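Glycerate dehydrogenase (Bacillus sp. 5mfcol3.1, PDB 6P2I) reduces acyclic imino acids, probably with NADPH as hydride donor, on a scaffold related to the D-isomer-specific 2-hydroxyacid dehydrogenases. Local coordinates at residues D46-E51 and K67-I72; M1-I6 and G24-F29; K8-P13 and V50-I55. All coordinates share one frame; numbering follows the deposited sequence.

Contact 1. Residues D46-E51 and K67-I72; sequences DIAIVE and KYLITI. With DAR (D-arginine), chain D.
L69 and A48 meet on one face of a parallel strand pair, and their fit illustrates how a large residue fills the hollow beside a small one. L69 CD1 lies 3.7 Å from A48 CB and also 3.8 Å from V50 CG1, wedged between two side chains that follow one another on the same face of the facing strand. V50 turns CG1 between its backbone N and carbonyl carbon (chi1 62°), and from there CG1 also meets T71 CG2 at 3.9 Å. The opposite face is built of large side chains alone. I47 and Y68 run side by side, I47 CG2 being 3.9 Å from Y68 CD2. The same methyl touches I70 CD1 at 3.9 Å, while I70 CG1 rests 3.6 Å above the Y68 ring plane, displaced toward the rim. Between the faces, A48 and V50 each spend both N and O on the neighbouring strand, bonding to Y68 O, I70 N, I70 O and I72 N. Past the strand ends, I72 CG2 packs 3.5 Å from E51 CB, against the root of an extended side chain. At its tip E51 OE1, which T10 also holds, accepts a nearly straight hydrogen bond (169°) from NH2 of the bound D-arginine, at 2.9 Å; E51 and I72 thus line the D-arginine pocket. The two strands belong to a beta-alpha-beta unit with helix 57-60. Strand 2-5 adjoins strand 47-50 in the sheet, and helix 280-298 covers the isoleucine and tyrosine face, touching I49 with L290 and stacking Y297 on the Y68 ring.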
loop_
_atom_site.group_PDB
_atom_site.type_symbol
_atom_site.label_atom_id
_atom_site.label_comp_id
_atom_site.label_asym_id
_atom_site.label_seq_id
_atom_site.Cartn_x
_atom_site.Cartn_y
_atom_site.Cartn_z
ATOM N N ASP A 46 -27.780 31.376 -11.814
ATOM C CA ASP A 46 -28.878 30.677 -11.169
ATOM C C ASP A 46 -28.415 29.407 -10.471
ATOM O O ASP A 46 -28.853 29.123 -9.351
ATOM C CB ASP A 46 -29.954 30.348 -12.201
ATOM C CG ASP A 46 -30.409 31.570 -12.954
ATOM O OD1 ASP A 46 -31.007 32.469 -12.317
ATOM O OD2 ASP A 46 -30.124 31.654 -14.169
ATOM N N ILE A 47 -27.520 28.651 -11.110
ATOM C CA ILE A 47 -26.820 27.527 -10.501
ATOM C C ILE A 47 -25.345 27.883 -10.439
ATOM O O ILE A 47 -24.793 28.423 -11.405
ATOM C CB ILE A 47 -27.025 26.225 -11.304
ATOM C CG1 ILE A 47 -28.515 25.887 -11.406
ATOM C CG2 ILE A 47 -26.214 25.083 -10.692
ATOM C CD1 ILE A 47 -28.797 24.699 -12.321
ATOM N N ALA A 48 -24.713 27.617 -9.296
ATOM C CA ALA A 48 -23.278 27.817 -9.148
ATOM C C ALA A 48 -22.620 26.494 -8.794
ATOM O O ALA A 48 -23.221 25.658 -8.121
ATOM C CB ALA A 48 -22.947 28.847 -8.068
ATOM N N ILE A 49 -21.378 26.330 -9.252
ATOM C CA ILE A 49 -20.528 25.184 -8.918
ATOM C C ILE A 49 -19.258 25.735 -8.288
ATOM O O ILE A 49 -18.679 26.699 -8.797
ATOM C CB ILE A 49 -20.182 24.342 -10.154
ATOM C CG1 ILE A 49 -21.449 23.941 -10.913
ATOM C CG2 ILE A 49 -19.359 23.090 -9.730
ATOM C CD1 ILE A 49 -21.206 23.644 -12.377
ATOM N N VAL A 50 -18.816 25.129 -7.190
ATOM C CA VAL A 50 -17.676 25.661 -6.457
ATOM C C VAL A 50 -16.729 24.520 -6.100
ATOM O O VAL A 50 -17.169 23.401 -5.805
ATOM C CB VAL A 50 -18.135 26.431 -5.200
ATOM C CG1 VAL A 50 -18.871 25.502 -4.226
ATOM C CG2 VAL A 50 -16.959 27.117 -4.527
ATOM N N GLU A 51 -15.427 24.800 -6.156
ATOM C CA GLU A 51 -14.405 23.811 -5.800
ATOM C C GLU A 51 -13.483 24.262 -4.681
ATOM O O GLU A 51 -13.057 23.435 -3.857
ATOM C CB GLU A 51 -13.555 23.449 -7.027
ATOM C CG GLU A 51 -12.428 22.460 -6.681
ATOM C CD GLU A 51 -11.780 21.799 -7.875
ATOM O OE1 GLU A 51 -10.754 21.110 -7.670
ATOM O OE2 GLU A 51 -12.280 21.946 -9.004
ATOM N N LYS A 67 -29.912 30.350 -6.828
ATOM C CA LYS A 67 -30.878 29.433 -6.244
ATOM C C LYS A 67 -30.302 28.077 -5.873
ATOM O O LYS A 67 -30.886 27.398 -5.021
ATOM C CB LYS A 67 -32.063 29.209 -7.197
ATOM C CG LYS A 67 -32.973 30.429 -7.371
ATOM C CD LYS A 67 -33.455 30.950 -6.028
ATOM C CE LYS A 67 -34.387 29.946 -5.358
ATOM N NZ LYS A 67 -34.726 30.332 -3.959
ATOM N N TYR A 68 -29.178 27.670 -6.462
ATOM C CA TYR A 68 -28.673 26.308 -6.309
ATOM C C TYR A 68 -27.156 26.327 -6.386
ATOM O O TYR A 68 -26.586 26.841 -7.358
ATOM C CB TYR A 68 -29.258 25.395 -7.384
ATOM C CG TYR A 68 -28.917 23.914 -7.249
ATOM C CD1 TYR A 68 -28.811 23.293 -6.002
ATOM C CD2 TYR A 68 -28.731 23.139 -8.380
ATOM C CE1 TYR A 68 -28.504 21.914 -5.910
ATOM C CE2 TYR A 68 -28.443 21.796 -8.299
ATOM C CZ TYR A 68 -28.332 21.187 -7.075
ATOM O OH TYR A 68 -28.040 19.836 -7.054
ATOM N N LEU A 69 -26.513 25.786 -5.352
ATOM C CA LEU A 69 -25.063 25.689 -5.271
ATOM C C LEU A 69 -24.674 24.225 -5.219
ATOM O O LEU A 69 -25.223 23.466 -4.412
ATOM C CB LEU A 69 -24.531 26.412 -4.034
ATOM C CG LEU A 69 -23.026 26.329 -3.785
ATOM C CD1 LEU A 69 -22.265 27.046 -4.885
ATOM C CD2 LEU A 69 -22.676 26.925 -2.431
ATOM N N ILE A 70 -23.730 23.837 -6.075
ATOM C CA ILE A 70 -23.174 22.488 -6.108
ATOM C C ILE A 70 -21.708 22.581 -5.720
ATOM O O ILE A 70 -20.946 23.319 -6.358
ATOM C CB ILE A 70 -23.316 21.853 -7.498
ATOM C CG1 ILE A 70 -24.790 21.777 -7.910
ATOM C CG2 ILE A 70 -22.607 20.481 -7.543
ATOM C CD1 ILE A 70 -24.984 21.563 -9.396
ATOM N N THR A 71 -21.303 21.833 -4.688
ATOM C CA THR A 71 -19.880 21.645 -4.448
ATOM C C THR A 71 -19.413 20.503 -5.331
ATOM O O THR A 71 -20.089 19.473 -5.413
ATOM C CB THR A 71 -19.571 21.344 -2.974
ATOM O OG1 THR A 71 -20.168 20.096 -2.576
ATOM C CG2 THR A 71 -20.060 22.489 -2.078
ATOM N N ILE A 72 -18.307 20.718 -6.052
ATOM C CA ILE A 72 -17.721 19.641 -6.835
ATOM C C ILE A 72 -17.131 18.601 -5.908
ATOM O O ILE A 72 -16.908 17.464 -6.323
ATOM C CB ILE A 72 -16.656 20.178 -7.816
ATOM C CG1 ILE A 72 -16.452 19.196 -8.984
ATOM C CG2 ILE A 72 -15.340 20.423 -7.097
ATOM C CD1 ILE A 72 -17.673 19.057 -9.876
HETATM N N DAR D . -11.774 17.409 -0.173
HETATM C CA DAR D . -12.115 16.235 -0.976
HETATM C CB DAR D . -11.334 16.209 -2.299
HETATM C CG DAR D . -11.646 17.395 -3.218
HETATM C CD DAR D . -11.199 17.132 -4.653
HETATM N NE DAR D . -11.564 18.156 -5.631
HETATM C CZ DAR D . -12.338 17.859 -6.679
HETATM N NH1 DAR D . -13.159 16.805 -6.634
HETATM N NH2 DAR D . -12.309 18.608 -7.783
HETATM C C DAR D . -13.616 16.145 -1.179
HETATM O O DAR D . -14.123 15.631 -2.196
HETATM O OXT DAR D . -14.333 16.591 -0.285
#

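Contact 2. Residues M1-I6 and G24-F29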
loop_
_atom_site.group_PDB
_atom_site.type_symbol
_atom_site.label_atom_id
_atom_site.label_comp_id
_atom_site.label_asym_id
_atom_site.label_seq_id
_atom_site.Cartn_x
_atom_site.Cartn_y
_atom_site.Cartn_z
ATOM N N MET A 1 -31.554 30.503 -17.634
ATOM C CA MET A 1 -30.772 29.578 -16.810
ATOM C C MET A 1 -29.281 29.722 -17.078
ATOM O O MET A 1 -28.781 29.339 -18.137
ATOM C CB MET A 1 -31.201 28.125 -17.046
ATOM C CG MET A 1 -30.514 27.083 -16.169
ATOM S SD MET A 1 -30.737 27.331 -14.388
ATOM C CE MET A 1 -32.512 27.451 -14.260
ATOM N N LYS A 2 -28.580 30.264 -16.090
ATOM C CA LYS A 2 -27.137 30.423 -16.120
ATOM C C LYS A 2 -26.505 29.491 -15.095
ATOM O O LYS A 2 -26.981 29.392 -13.961
ATOM C CB LYS A 2 -26.746 31.870 -15.813
ATOM C CG LYS A 2 -25.244 32.110 -15.736
ATOM C CD LYS A 2 -24.773 33.020 -16.860
ATOM C CE LYS A 2 -23.560 33.849 -16.451
ATOM N NZ LYS A 2 -22.437 33.008 -15.972
ATOM N N ILE A 3 -25.438 28.812 -15.506
ATOM C CA ILE A 3 -24.683 27.896 -14.659
ATOM C C ILE A 3 -23.236 28.362 -14.679
ATOM O O ILE A 3 -22.679 28.611 -15.755
ATOM C CB ILE A 3 -24.804 26.447 -15.164
ATOM C CG1 ILE A 3 -26.281 26.072 -15.295
ATOM C CG2 ILE A 3 -24.030 25.469 -14.248
ATOM C CD1 ILE A 3 -26.551 24.970 -16.289
ATOM N N THR A 4 -22.638 28.517 -13.502
ATOM C CA THR A 4 -21.297 29.087 -13.404
ATOM C C THR A 4 -20.425 28.241 -12.493
ATOM O O THR A 4 -20.735 28.077 -11.309
ATOM C CB THR A 4 -21.338 30.519 -12.877
ATOM O OG1 THR A 4 -22.169 31.313 -13.726
ATOM C CG2 THR A 4 -19.931 31.104 -12.875
ATOM N N TYR A 5 -19.332 27.725 -13.043
ATOM C CA TYR A 5 -18.265 27.120 -12.247
ATOM C C TYR A 5 -17.385 28.289 -11.813
ATOM O O TYR A 5 -16.652 28.868 -12.624
ATOM C CB TYR A 5 -17.522 26.080 -13.078
ATOM C CG TYR A 5 -16.782 24.979 -12.320
ATOM C CD1 TYR A 5 -15.846 25.284 -11.341
ATOM C CD2 TYR A 5 -17.004 23.642 -12.613
ATOM C CE1 TYR A 5 -15.141 24.278 -10.659
ATOM C CE2 TYR A 5 -16.311 22.627 -11.935
ATOM C CZ TYR A 5 -15.385 22.957 -10.961
ATOM O OH TYR A 5 -14.691 21.960 -10.300
ATOM N N ILE A 6 -17.492 28.686 -10.540
ATOM C CA ILE A 6 -16.981 29.998 -10.139
ATOM C C ILE A 6 -15.486 30.038 -9.871
ATOM O O ILE A 6 -14.940 31.132 -9.693
ATOM C CB ILE A 6 -17.706 30.536 -8.890
ATOM C CG1 ILE A 6 -17.325 29.733 -7.643
ATOM C CG2 ILE A 6 -19.216 30.591 -9.130
ATOM C CD1 ILE A 6 -17.783 30.404 -6.336
ATOM N N GLY A 24 -28.060 25.143 -20.184
ATOM C CA GLY A 24 -28.173 26.576 -20.013
ATOM C C GLY A 24 -26.860 27.238 -20.375
ATOM O O GLY A 24 -25.954 26.599 -20.907
ATOM N N ASP A 25 -26.782 28.535 -20.087
ATOM C CA ASP A 25 -25.562 29.298 -20.334
ATOM C C ASP A 25 -24.512 28.945 -19.289
ATOM O O ASP A 25 -24.616 29.354 -18.129
ATOM C CB ASP A 25 -25.876 30.791 -20.321
ATOM C CG ASP A 25 -24.658 31.661 -20.598
ATOM O OD1 ASP A 25 -23.641 31.160 -21.105
ATOM O OD2 ASP A 25 -24.734 32.873 -20.321
ATOM N N PHE A 26 -23.481 28.220 -19.707
ATOM C CA PHE A 26 -22.436 27.738 -18.817
ATOM C C PHE A 26 -21.213 28.638 -18.931
ATOM O O PHE A 26 -20.735 28.909 -20.040
ATOM C CB PHE A 26 -22.080 26.290 -19.172
ATOM C CG PHE A 26 -21.143 25.617 -18.197
ATOM C CD1 PHE A 26 -21.203 25.886 -16.839
ATOM C CD2 PHE A 26 -20.215 24.688 -18.652
ATOM C CE1 PHE A 26 -20.339 25.257 -15.949
ATOM C CE2 PHE A 26 -19.355 24.041 -17.775
ATOM C CZ PHE A 26 -19.415 24.318 -16.420
ATOM N N GLU A 27 -20.728 29.127 -17.791
ATOM C CA GLU A 27 -19.521 29.944 -17.747
ATOM C C GLU A 27 -18.575 29.346 -16.723
ATOM O O GLU A 27 -19.002 28.954 -15.639
ATOM C CB GLU A 27 -19.818 31.400 -17.381
ATOM C CG GLU A 27 -18.569 32.290 -17.352
ATOM C CD GLU A 27 -18.900 33.770 -17.203
ATOM O OE1 GLU A 27 -19.975 34.106 -16.652
ATOM O OE2 GLU A 27 -18.083 34.599 -17.654
ATOM N N VAL A 28 -17.294 29.274 -17.071
ATOM C CA VAL A 28 -16.276 28.683 -16.214
ATOM C C VAL A 28 -15.175 29.707 -16.009
ATOM O O VAL A 28 -14.709 30.319 -16.975
ATOM C CB VAL A 28 -15.697 27.403 -16.833
ATOM C CG1 VAL A 28 -14.704 26.753 -15.874
ATOM C CG2 VAL A 28 -16.809 26.447 -17.191
ATOM N N PHE A 29 -14.745 29.875 -14.761
ATOM C CA PHE A 29 -13.649 30.770 -14.411
ATOM C C PHE A 29 -12.434 29.948 -14.022
ATOM O O PHE A 29 -12.511 29.113 -13.115
ATOM C CB PHE A 29 -14.032 31.695 -13.260
ATOM C CG PHE A 29 -15.042 32.734 -13.643
ATOM C CD1 PHE A 29 -14.634 33.967 -14.127
ATOM C CD2 PHE A 29 -16.396 32.477 -13.523
ATOM C CE1 PHE A 29 -15.562 34.938 -14.485
ATOM C CE2 PHE A 29 -17.331 33.439 -13.877
ATOM C CZ PHE A 29 -16.910 34.674 -14.359
#
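K2 NZ is gripped by two groups: E27 OE1, 2.8 Å away in a salt bridge across the strands, and T4 OG1, 2.8 Å away on its own strand. The lysine starts with CG anti to the backbone N (chi1 176°) and lies beside D25, with CD 3.5 Å from D25 OD2; bends at chi2 and chi4 then let NZ reach E27, whose OE1 offers its anti lone pair. T4 adds an apolar touch on this face: T4 CG2 sits in the plane of the F29 ring, at its edge, 3.6 Å from CE2. On the other face the F26 ring turns an edge to the backbone, CD1 being 3.3 Å from I3 O. I3 CG2 meets the same CD1 at 3.9 Å, while V28 CG2 lies 3.4 Å above the ring plane toward its rim. Y5 CB closes this row against V28 CG1 at 4.0 Å. A parallel ladder from M1 O–D25 N to Y5 O–F29 N binds the two strands, and helix 14-23 connects them and packs on I3 and F26. The chemistry is thus mainly apolar on the face toward that helix and largely polar on the other, where the salt bridge and the nearby carboxylate of D25 would be expected to stabilise a protonated K2.

Contact 3. Residues K8-P13 and V50-I55. With DAR (D-arginine), chain D.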
loop_
_atom_site.group_PDB
_atom_site.type_symbol
_atom_site.label_atom_id
_atom_site.label_comp_id
_atom_site.label_asym_id
_atom_site.label_seq_id
_atom_site.Cartn_x
_atom_site.Cartn_y
_atom_site.Cartn_z
ATOM N N LYS A 8 -11.384 27.706 -10.316
ATOM C CA LYS A 8 -10.601 26.907 -11.263
ATOM C C LYS A 8 -10.850 25.411 -11.123
ATOM O O LYS A 8 -10.487 24.812 -10.101
ATOM C CB LYS A 8 -9.108 27.199 -11.079
ATOM C CG LYS A 8 -8.198 26.532 -12.089
ATOM C CD LYS A 8 -6.794 27.118 -12.017
ATOM C CE LYS A 8 -6.029 26.595 -10.810
ATOM N NZ LYS A 8 -5.177 25.408 -11.125
ATOM N N PRO A 9 -11.448 24.764 -12.119
ATOM C CA PRO A 9 -11.708 23.326 -11.988
ATOM C C PRO A 9 -10.418 22.532 -12.087
ATOM O O PRO A 9 -9.555 22.813 -12.925
ATOM C CB PRO A 9 -12.642 23.004 -13.163
ATOM C CG PRO A 9 -13.095 24.352 -13.704
ATOM C CD PRO A 9 -12.011 25.328 -13.360
ATOM N N THR A 10 -10.296 21.528 -11.222
ATOM C CA THR A 10 -9.230 20.553 -11.416
ATOM C C THR A 10 -9.438 19.796 -12.714
ATOM O O THR A 10 -8.491 19.584 -13.486
ATOM C CB THR A 10 -9.188 19.582 -10.249
ATOM O OG1 THR A 10 -8.715 20.269 -9.088
ATOM C CG2 THR A 10 -8.254 18.407 -10.590
ATOM N N TYR A 11 -10.685 19.421 -12.989
ATOM C CA TYR A 11 -11.015 18.575 -14.130
ATOM C C TYR A 11 -12.362 19.013 -14.680
ATOM O O TYR A 11 -13.348 19.061 -13.941
ATOM C CB TYR A 11 -11.036 17.099 -13.703
ATOM C CG TYR A 11 -11.272 16.120 -14.826
ATOM C CD1 TYR A 11 -10.392 16.036 -15.898
ATOM C CD2 TYR A 11 -12.372 15.268 -14.808
ATOM C CE1 TYR A 11 -10.604 15.138 -16.936
ATOM C CE2 TYR A 11 -12.592 14.362 -15.835
ATOM C CZ TYR A 11 -11.708 14.301 -16.890
ATOM O OH TYR A 11 -11.915 13.401 -17.910
ATOM N N LEU A 12 -12.392 19.363 -15.965
ATOM C CA LEU A 12 -13.618 19.789 -16.632
ATOM C C LEU A 12 -13.396 19.616 -18.125
ATOM O O LEU A 12 -13.137 20.584 -18.854
ATOM C CB LEU A 12 -13.996 21.231 -16.275
ATOM C CG LEU A 12 -15.441 21.604 -16.656
ATOM C CD1 LEU A 12 -16.466 20.939 -15.715
ATOM C CD2 LEU A 12 -15.633 23.124 -16.681
ATOM N N PRO A 13 -13.495 18.386 -18.609
ATOM C CA PRO A 13 -13.160 18.105 -20.005
ATOM C C PRO A 13 -14.211 18.666 -20.943
ATOM O O PRO A 13 -15.310 19.050 -20.534
ATOM C CB PRO A 13 -13.121 16.575 -20.052
ATOM C CG PRO A 13 -14.042 16.150 -18.949
ATOM C CD PRO A 13 -13.907 17.184 -17.863
ATOM N N VAL A 50 -18.816 25.129 -7.190
ATOM C CA VAL A 50 -17.676 25.661 -6.457
ATOM C C VAL A 50 -16.729 24.520 -6.100
ATOM O O VAL A 50 -17.169 23.401 -5.805
ATOM C CB VAL A 50 -18.135 26.431 -5.200
ATOM C CG1 VAL A 50 -18.871 25.502 -4.226
ATOM C CG2 VAL A 50 -16.959 27.117 -4.527
ATOM N N GLU A 51 -15.427 24.800 -6.156
ATOM C CA GLU A 51 -14.405 23.811 -5.800
ATOM C C GLU A 51 -13.483 24.262 -4.681
ATOM O O GLU A 51 -13.057 23.435 -3.857
ATOM C CB GLU A 51 -13.555 23.449 -7.027
ATOM C CG GLU A 51 -12.428 22.460 -6.681
ATOM C CD GLU A 51 -11.780 21.799 -7.875
ATOM O OE1 GLU A 51 -10.754 21.110 -7.670
ATOM O OE2 GLU A 51 -12.280 21.946 -9.004
ATOM N N TRP A 52 -13.162 25.560 -4.616
ATOM C CA TRP A 52 -12.107 26.058 -3.742
ATOM C C TRP A 52 -12.542 27.169 -2.808
ATOM O O TRP A 52 -11.873 27.394 -1.795
ATOM C CB TRP A 52 -10.937 26.614 -4.568
ATOM C CG TRP A 52 -10.365 25.665 -5.562
ATOM C CD1 TRP A 52 -10.671 25.575 -6.895
ATOM C CD2 TRP A 52 -9.378 24.664 -5.305
ATOM N NE1 TRP A 52 -9.918 24.580 -7.480
ATOM C CE2 TRP A 52 -9.124 24.004 -6.521
ATOM C CE3 TRP A 52 -8.687 24.261 -4.154
ATOM C CZ2 TRP A 52 -8.203 22.954 -6.625
ATOM C CZ3 TRP A 52 -7.770 23.225 -4.257
ATOM C CH2 TRP A 52 -7.533 22.588 -5.486
ATOM N N THR A 53 -13.601 27.895 -3.127
ATOM C CA THR A 53 -13.832 29.195 -2.526
ATOM C C THR A 53 -14.730 29.077 -1.310
ATOM O O THR A 53 -15.833 28.530 -1.395
ATOM C CB THR A 53 -14.446 30.136 -3.562
ATOM O OG1 THR A 53 -13.543 30.233 -4.664
ATOM C CG2 THR A 53 -14.708 31.519 -2.976
ATOM N N SER A 54 -14.263 29.618 -0.188
ATOM C CA SER A 54 -15.098 29.711 0.998
ATOM C C SER A 54 -16.284 30.623 0.731
ATOM O O SER A 54 -16.137 31.706 0.156
ATOM C CB SER A 54 -14.283 30.238 2.174
ATOM O OG SER A 54 -13.391 29.238 2.631
ATOM N N ILE A 55 -17.464 30.188 1.152
ATOM C CA ILE A 55 -18.683 30.978 1.010
ATOM C C ILE A 55 -19.250 31.151 2.412
ATOM O O ILE A 55 -19.822 30.219 2.989
ATOM C CB ILE A 55 -19.692 30.338 0.049
ATOM C CG1 ILE A 55 -19.073 30.251 -1.349
ATOM C CG2 ILE A 55 -20.980 31.146 0.027
ATOM C CD1 ILE A 55 -19.927 29.551 -2.400
HETATM N N DAR D . -11.774 17.409 -0.173
HETATM C CA DAR D . -12.115 16.235 -0.976
HETATM C CB DAR D . -11.334 16.209 -2.299
HETATM C CG DAR D . -11.646 17.395 -3.218
HETATM C CD DAR D . -11.199 17.132 -4.653
HETATM N NE DAR D . -11.564 18.156 -5.631
HETATM C CZ DAR D . -12.338 17.859 -6.679
HETATM N NH1 DAR D . -13.159 16.805 -6.634
HETATM N NH2 DAR D . -12.309 18.608 -7.783
HETATM C C DAR D . -13.616 16.145 -1.179
HETATM O O DAR D . -14.123 15.631 -2.196
HETATM O OXT DAR D . -14.333 16.591 -0.285
HETATM O O HOH W 1 -13.262 19.704 -11.344
#
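T10 approaches the carboxylate of E51 with two donors, and its first torsion explains how. With OG1 anti to the carbonyl carbon and beside the backbone N (chi1 -70°), hydroxyl and amide address the same group: OG1 donates to E51 OE1 at 2.6 Å and N donates to E51 OE2 at 3.0 Å. Both meet the syn sides of their oxygens, out of the carboxylate plane, and the two side chains cross at about a right angle. P9 CA lies 3.3 Å from E51 OE2, which a water on Y11 N reaches through a weak bond. Held in this way, and by Y5 through OE2, E51 is fixed in rotation; T10 is a second shell behind a residue that binds D-arginine. W52 CG is anti to the carbonyl carbon (chi1 -55°), and the indole lies with one face over E51 CG. Its NE1 donates to K8 O at 2.7 Å, with the acceptor in the ring plane, though bent at the hydrogen (145°). Y132 and H130 of the second subunit pack on T10 and W52. The loops follow neighbouring strands 2-5 and 47-50 and lead into helices 14-23 and 57-60, while helix 280-298 packs on Y11.

Overall arrangement
From the N terminus, strand 2-5 opens contact 2, and the loop 8-13 opens contact 3 before the chain passes through helix 14-23 and closes contact 2 at strand 25-28. Contacts 2 and 3 therefore cross. Helix 35-43 leads to strand 47-50, where contact 1 begins; contact 3 closes on its end, sharing V50 and E51, and contact 1 closes at strand 68-71. Contacts 1 and 2 stand in series along the chain, yet join within one sheet because strands 2-5 and 47-50 are neighbours. Together they show how successive strand pairings build a parallel sheet, while a crossing loop contact ties its strand ends together at the D-arginine pocket.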